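PDB 6K7Z: GH18 chiitnase from Pseudoalteromonas aurantia, which probably hydrolyses the beta-1,4 glycosidic bonds within chitin chains, as an endo-acting chitinase of glycoside hydrolase family 18. Local coordinates for residues G79-G82 with S83-R87; A94-A97 with D98-S102; Q139-R142 with K143-S147. All coordinates share one frame; numbering follows the deposited sequence.

Interaction 1: G79-G82 with S83-R87; sequences GTMG and SNAYR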
loop_
_atom_site.group_PDB
_atom_site.type_symbol
_atom_site.label_atom_id
_atom_site.label_comp_id
_atom_site.label_asym_id
_atom_site.label_seq_id
_atom_site.Cartn_x
_atom_site.Cartn_y
_atom_site.Cartn_z
ATOM N N GLY A 79 5.073 -7.551 5.177
ATOM C CA GLY A 79 5.986 -7.589 6.283
ATOM C C GLY A 79 6.852 -8.812 6.492
ATOM O O GLY A 79 7.822 -8.746 7.177
ATOM N N THR A 80 6.459 -9.918 5.916
ATOM C CA THR A 80 7.200 -11.156 6.129
ATOM C C THR A 80 8.238 -11.443 5.048
ATOM O O THR A 80 8.915 -12.472 5.125
ATOM C CB THR A 80 6.234 -12.346 6.240
ATOM O OG1 THR A 80 5.731 -12.694 4.942
ATOM C CG2 THR A 80 5.072 -12.007 7.161
ATOM N N MET A 81 8.407 -10.567 4.063
ATOM C CA MET A 81 9.383 -10.815 3.011
ATOM C C MET A 81 10.784 -10.450 3.494
ATOM O O MET A 81 10.998 -9.387 4.090
ATOM C CB MET A 81 9.026 -10.033 1.750
ATOM C CG MET A 81 9.914 -10.375 0.590
ATOM S SD MET A 81 9.190 -9.874 -0.964
ATOM C CE MET A 81 10.684 -9.680 -1.922
ATOM N N GLY A 82 11.737 -11.344 3.250
ATOM C CA GLY A 82 13.060 -11.178 3.822
ATOM C C GLY A 82 13.919 -10.192 3.055
ATOM O O GLY A 82 13.836 -10.067 1.834
ATOM N N SER A 83 14.772 -9.488 3.806
ATOM C CA SER A 83 15.732 -8.576 3.201
ATOM C C SER A 83 16.636 -9.299 2.214
ATOM O O SER A 83 17.035 -8.726 1.191
ATOM C CB SER A 83 16.554 -7.904 4.306
ATOM O OG SER A 83 17.417 -6.918 3.781
ATOM N N ASN A 84 16.943 -10.569 2.488
ATOM C CA ASN A 84 17.802 -11.333 1.594
ATOM C C ASN A 84 17.151 -11.537 0.228
ATOM O O ASN A 84 17.847 -11.567 -0.793
ATOM C CB ASN A 84 18.151 -12.677 2.243
ATOM C CG ASN A 84 16.916 -13.501 2.603
ATOM O OD1 ASN A 84 15.838 -12.958 2.850
ATOM N ND2 ASN A 84 17.073 -14.823 2.627
ATOM N N ALA A 85 15.824 -11.679 0.183
ATOM C CA ALA A 85 15.156 -11.804 -1.110
ATOM C C ALA A 85 15.231 -10.497 -1.891
ATOM O O ALA A 85 15.511 -10.502 -3.098
ATOM C CB ALA A 85 13.705 -12.239 -0.912
ATOM N N TYR A 86 14.996 -9.370 -1.214
ATOM C CA TYR A 86 15.114 -8.067 -1.860
ATOM C C TYR A 86 16.536 -7.821 -2.349
ATOM O O TYR A 86 16.740 -7.251 -3.426
ATOM C CB TYR A 86 14.715 -6.952 -0.889
ATOM C CG TYR A 86 13.228 -6.769 -0.631
ATOM C CD1 TYR A 86 12.362 -6.383 -1.652
ATOM C CD2 TYR A 86 12.706 -6.920 0.647
ATOM C CE1 TYR A 86 11.001 -6.191 -1.408
ATOM C CE2 TYR A 86 11.355 -6.724 0.901
ATOM C CZ TYR A 86 10.509 -6.358 -0.127
ATOM O OH TYR A 86 9.161 -6.168 0.133
ATOM N N ARG A 87 17.532 -8.226 -1.563
ATOM C CA ARG A 87 18.922 -8.036 -1.979
ATOM C C ARG A 87 19.173 -8.674 -3.337
ATOM O O ARG A 87 19.787 -8.062 -4.221
ATOM C CB ARG A 87 19.871 -8.622 -0.937
ATOM C CG ARG A 87 21.343 -8.251 -1.141
ATOM C CD ARG A 87 22.208 -8.979 -0.125
ATOM N NE ARG A 87 23.599 -8.536 -0.146
ATOM C CZ ARG A 87 24.578 -9.136 0.525
ATOM N NH1 ARG A 87 24.314 -10.213 1.256
ATOM N NH2 ARG A 87 25.820 -8.662 0.466
#

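Interaction 2: A94-A97 with D98-S102; sequences AKLA and DSLAS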
loop_
_atom_site.group_PDB
_atom_site.type_symbol
_atom_site.label_atom_id
_atom_site.label_comp_id
_atom_site.label_asym_id
_atom_site.label_seq_id
_atom_site.Cartn_x
_atom_site.Cartn_y
_atom_site.Cartn_z
ATOM N N ALA A 94 14.706 -5.263 -13.629
ATOM C CA ALA A 94 13.936 -5.376 -14.861
ATOM C C ALA A 94 13.236 -6.724 -14.930
ATOM O O ALA A 94 12.091 -6.815 -15.381
ATOM C CB ALA A 94 14.841 -5.162 -16.075
ATOM N N LYS A 95 13.907 -7.777 -14.462
ATOM C CA LYS A 95 13.303 -9.100 -14.440
ATOM C C LYS A 95 12.141 -9.147 -13.463
ATOM O O LYS A 95 11.081 -9.704 -13.776
ATOM C CB LYS A 95 14.361 -10.145 -14.079
ATOM C CG LYS A 95 13.860 -11.572 -14.112
ATOM C CD LYS A 95 15.014 -12.576 -14.006
ATOM C CE LYS A 95 14.515 -13.998 -14.274
ATOM N NZ LYS A 95 15.535 -15.062 -14.014
ATOM N N LEU A 96 12.326 -8.567 -12.274
ATOM C CA LEU A 96 11.237 -8.466 -11.312
ATOM C C LEU A 96 10.070 -7.681 -11.899
ATOM O O LEU A 96 8.912 -8.119 -11.837
ATOM C CB LEU A 96 11.746 -7.811 -10.025
ATOM C CG LEU A 96 10.702 -7.543 -8.939
ATOM C CD1 LEU A 96 10.067 -8.845 -8.480
ATOM C CD2 LEU A 96 11.313 -6.803 -7.755
ATOM N N ALA A 97 10.367 -6.528 -12.511
ATOM C CA ALA A 97 9.311 -5.714 -13.105
ATOM C C ALA A 97 8.521 -6.501 -14.138
ATOM O O ALA A 97 7.288 -6.418 -14.185
ATOM C CB ALA A 97 9.904 -4.459 -13.738
ATOM N N ASP A 98 9.217 -7.280 -14.973
ATOM C CA ASP A 98 8.527 -8.040 -16.007
ATOM C C ASP A 98 7.623 -9.097 -15.397
ATOM O O ASP A 98 6.493 -9.298 -15.859
ATOM C CB ASP A 98 9.535 -8.693 -16.952
ATOM C CG ASP A 98 8.877 -9.686 -17.891
ATOM O OD1 ASP A 98 8.245 -9.244 -18.876
ATOM O OD2 ASP A 98 8.971 -10.910 -17.633
ATOM N N SER A 99 8.098 -9.779 -14.352
ATOM C CA SER A 99 7.251 -10.752 -13.665
ATOM C C SER A 99 6.013 -10.090 -13.066
ATOM O O SER A 99 4.897 -10.616 -13.173
ATOM C CB SER A 99 8.053 -11.465 -12.580
ATOM O OG SER A 99 9.164 -12.144 -13.140
ATOM N N LEU A 100 6.189 -8.939 -12.414
ATOM C CA LEU A 100 5.049 -8.252 -11.812
ATOM C C LEU A 100 4.069 -7.766 -12.879
ATOM O O LEU A 100 2.849 -7.958 -12.759
ATOM C CB LEU A 100 5.533 -7.080 -10.956
ATOM C CG LEU A 100 6.205 -7.378 -9.612
ATOM C CD1 LEU A 100 6.761 -6.097 -9.020
ATOM C CD2 LEU A 100 5.235 -8.013 -8.634
ATOM N N ALA A 101 4.588 -7.104 -13.918
ATOM C CA ALA A 101 3.730 -6.612 -14.992
ATOM C C ALA A 101 2.964 -7.750 -15.647
ATOM O O ALA A 101 1.764 -7.624 -15.920
ATOM C CB ALA A 101 4.562 -5.855 -16.033
ATOM N N SER A 102 3.635 -8.874 -15.893
ATOM C CA SER A 102 2.946 -10.033 -16.448
ATOM C C SER A 102 1.844 -10.515 -15.517
ATOM O O SER A 102 0.729 -10.810 -15.964
ATOM C CB SER A 102 3.947 -11.150 -16.732
ATOM O OG SER A 102 4.819 -10.760 -17.773
#

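Interaction 3: Q139-R142 with K143-S147; sequences QELR and KRLPS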
loop_
_atom_site.group_PDB
_atom_site.type_symbol
_atom_site.label_atom_id
_atom_site.label_comp_id
_atom_site.label_asym_id
_atom_site.label_seq_id
_atom_site.Cartn_x
_atom_site.Cartn_y
_atom_site.Cartn_z
ATOM N N GLN A 139 10.601 2.663 -11.954
ATOM C CA GLN A 139 10.794 3.060 -13.342
ATOM C C GLN A 139 10.496 1.904 -14.287
ATOM O O GLN A 139 9.801 2.071 -15.296
ATOM C CB GLN A 139 12.221 3.568 -13.544
ATOM C CG GLN A 139 12.475 4.954 -12.969
ATOM C CD GLN A 139 13.944 5.345 -12.995
ATOM O OE1 GLN A 139 14.826 4.488 -13.031
ATOM N NE2 GLN A 139 14.211 6.647 -12.965
ATOM N N GLU A 140 11.018 0.718 -13.974
ATOM C CA GLU A 140 10.830 -0.425 -14.858
ATOM C C GLU A 140 9.380 -0.876 -14.877
ATOM O O GLU A 140 8.864 -1.303 -15.916
ATOM C CB GLU A 140 11.741 -1.571 -14.425
ATOM C CG GLU A 140 13.210 -1.227 -14.461
ATOM C CD GLU A 140 13.743 -1.163 -15.876
ATOM O OE1 GLU A 140 12.976 -1.470 -16.824
ATOM O OE2 GLU A 140 14.930 -0.829 -16.033
ATOM N N LEU A 141 8.708 -0.792 -13.733
ATOM C CA LEU A 141 7.303 -1.170 -13.675
ATOM C C LEU A 141 6.444 -0.186 -14.459
ATOM O O LEU A 141 5.544 -0.594 -15.207
ATOM C CB LEU A 141 6.872 -1.245 -12.212
ATOM C CG LEU A 141 5.784 -2.189 -11.711
ATOM C CD1 LEU A 141 5.912 -3.572 -12.301
ATOM C CD2 LEU A 141 5.884 -2.251 -10.189
ATOM N N ARG A 142 6.724 1.111 -14.307
ATOM C CA ARG A 142 5.939 2.148 -14.969
ATOM C C ARG A 142 6.104 2.086 -16.477
ATOM O O ARG A 142 5.157 2.372 -17.220
ATOM C CB ARG A 142 6.348 3.527 -14.437
ATOM C CG ARG A 142 5.601 4.695 -15.068
ATOM C CD ARG A 142 4.093 4.469 -14.993
ATOM N NE ARG A 142 3.549 4.905 -13.718
ATOM C CZ ARG A 142 2.359 4.540 -13.252
ATOM N NH1 ARG A 142 1.590 3.717 -13.947
ATOM N NH2 ARG A 142 1.941 4.998 -12.084
ATOM N N LYS A 143 7.300 1.702 -16.930
ATOM C CA LYS A 143 7.546 1.435 -18.340
ATOM C C LYS A 143 6.569 0.399 -18.882
ATOM O O LYS A 143 6.001 0.574 -19.968
ATOM C CB LYS A 143 8.996 0.975 -18.498
ATOM C CG LYS A 143 9.427 0.635 -19.907
ATOM C CD LYS A 143 10.809 -0.034 -19.900
ATOM C CE LYS A 143 11.868 0.864 -19.280
ATOM N NZ LYS A 143 13.170 0.131 -19.112
ATOM N N ARG A 144 6.326 -0.668 -18.114
ATOM C CA ARG A 144 5.486 -1.777 -18.549
ATOM C C ARG A 144 4.009 -1.582 -18.233
ATOM O O ARG A 144 3.167 -2.205 -18.891
ATOM C CB ARG A 144 5.991 -3.079 -17.914
ATOM C CG ARG A 144 7.440 -3.378 -18.284
ATOM C CD ARG A 144 8.108 -4.378 -17.361
ATOM N NE ARG A 144 9.358 -4.885 -17.937
ATOM C CZ ARG A 144 10.529 -4.250 -17.887
ATOM N NH1 ARG A 144 10.637 -3.074 -17.287
ATOM N NH2 ARG A 144 11.602 -4.795 -18.436
ATOM N N LEU A 145 3.684 -0.725 -17.262
ATOM C CA LEU A 145 2.317 -0.472 -16.807
ATOM C C LEU A 145 2.073 1.031 -16.852
ATOM O O LEU A 145 2.098 1.711 -15.816
ATOM C CB LEU A 145 2.099 -1.006 -15.391
ATOM C CG LEU A 145 2.374 -2.491 -15.193
ATOM C CD1 LEU A 145 2.219 -2.859 -13.719
ATOM C CD2 LEU A 145 1.428 -3.314 -16.058
ATOM N N PRO A 146 1.821 1.579 -18.036
ATOM C CA PRO A 146 1.819 3.039 -18.188
ATOM C C PRO A 146 0.629 3.706 -17.518
ATOM O O PRO A 146 -0.439 3.115 -17.351
ATOM C CB PRO A 146 1.761 3.232 -19.710
ATOM C CG PRO A 146 2.127 1.914 -20.290
ATOM C CD PRO A 146 1.650 0.891 -19.324
ATOM N N SER A 147 0.828 4.964 -17.140
ATOM C CA SER A 147 -0.270 5.829 -16.734
ATOM C C SER A 147 -1.030 6.258 -17.983
ATOM O O SER A 147 -0.436 6.366 -19.060
ATOM C CB SER A 147 0.240 7.057 -15.978
ATOM O OG SER A 147 0.837 6.704 -14.749
HETATM O O HOH W 1 13.782 -3.216 -19.616
#

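Interaction 1: G79-G82 with S83-R87
Gly82 O receives two weak backbone bonds, from Ala85 N at 3.0 Å and from Tyr86 N at 3.3 Å, as the loop after strand 71-77 turns into helix 83-89. This is a helix N-terminus with glycine at the N-cap position, set in the TIM barrel of a family 18 glycoside hydrolase. Of the two bonds, the one from Tyr86 N is the straighter, with an N-H...O angle of 165°. Just inside the helix, Asn84 OD1 accepts a weak bond from the amide of the next residue, Ala85 N.

The side chains meet in a Met-aromatic contact. Met81 sends its CG anti to the backbone N (chi1 -174°) and then runs extended, which carries the thioether across the Tyr86 ring. Its methyl makes the CH-pi contact: CE lies 3.7 Å from the Tyr86 ring centroid, only 17° off the ring normal. The sulfur sits obliquely, SD being 4.3 Å from the same centroid. A serine in place of Tyr86 would probably leave the Met81 thioether without its aromatic partner and open a gap beneath it. Tyr116 also meets the Tyr86 ring, edge-to-face, while Ser83 OG is hydrogen-bonded to Asp118 OD2. At the end of the thioether, Met81 CE also reaches the helix's first turn, 4.1 Å from Ala85 CB.

Interaction 2: A94-A97 with D98-S102
Leu96 and Leu100 meet one turn apart in a local, within-helix contact on helix 93-106, one of the helices packed around the strands of the TIM barrel. The evidence for regular alpha-helix is a run of four consecutive i to i+4 bonds across the junction between residues 94-97 and 98-102: Asp98 N to Ala94 O, Ser99 N to Lys95 O, Leu100 N to Leu96 O and Ala101 N to Ala97 O. The bond from Ala101 N to Ala97 O is the shortest of the four at 2.8 Å and also the straightest, with an N-H...O angle of 171°.

The apolar side-chain contact is modest. Leu96 CG and Leu100 CD1 approach to 4.2 Å, and the two chains cross obliquely. Their first torsions differ: Leu96 has CG anti to its own amide nitrogen (chi1 176°), whereas Leu100 swings CG beside the nitrogen (chi1 -73°), back over the preceding turn, where it lies 3.6 Å from Leu96 O. Ala97 and Ala101 add only methyl groups, and Ala101 CB rests 3.3 Å from Ala97 O.

On the polar side, Ser102 folds its hydroxyl back to the preceding turn. Ser102 OG donates to Asp98 O at 2.9 Å, and Ser102 N bonds to the same oxygen from the opposite face of the carbonyl plane, so two donors grip one oxygen, and the OG bond probably holds the hydroxyl in its rotation. Lys95, nearer the helix start, forms a cation-pi contact with Phe39.

Around the helix, Leu96 and Leu100 pack on Phe76 of strand 71-77 and Leu41 of strand 41-43, while Ala97 and Ala101 face helix 130-144.

Interaction 3: Q139-R142 with K143-S147
Leu141 and Leu145 form the tightly packed side of this helix C-terminus, where helix 130-144 ends and the chain turns toward strand 151-154. Their side chains run alongside each other with CD1 of Leu141 4.0 Å from CD1 of Leu145, both residues buried, and Leu145 N still bonds to Leu141 O although Leu145 has left helical backbone angles.

From the last turn of the helix, Arg142 bends at chi2 and chi3 (52° and 85°), which brings its guanidinium back to the departing chain. There Arg142 NH1 donates to Leu145 O at 2.8 Å, while Ser147 OG sits 3.0 Å above the guanidinium plane, over its centre. Outside these segments Arg142 NH2 makes a salt bridge with Asp182.

The looser, partly hydrated side holds a network of Glu140, Lys143 and Arg144. Glu140 OE1 is shared by both cations: Lys143 NZ comes from above the carboxylate plane at 2.8 Å, and Arg144 NH1 meets the anti side at 2.9 Å. The carboxylate and guanidinium planes stand 56° apart. Arg144 NH1 also donates to Glu140 O; this oxygen lies in the guanidinium plane, but the nitrogen stands above the carbonyl plane. One nitrogen is thus held by both side chain and backbone of the same residue. A water accepts from Arg144 NH2 and donates weakly to Glu140 OE1.

This helix belongs to the beta-alpha-beta unit of strands 111-115 and 151-154: Leu141 rests on Ile114 and Ile152, Leu145 on Val112, and Leu141 also on Leu100 of helix 93-106.

How the interactions relate
All three contacts are local and come in series along the chain, none nesting in or crossing another. From the N terminus, interaction 1 closes the turn that leads from strand 71-77 into helix 83-89. Interaction 2 follows on the next helix, 93-106; its centre is about 17 Å from that of interaction 1, and the two do not touch. Interaction 3 comes after strand 111-115 and ends helix 130-144 before strand 151-154. Interactions 2 and 3 do touch, with centres about 10 Å apart: Ala97 CB lies 3.5 Å from Glu140 CB, and Ala101 CB 3.6 Å from Arg144 CB, joining two adjacent outer helices of the barrel.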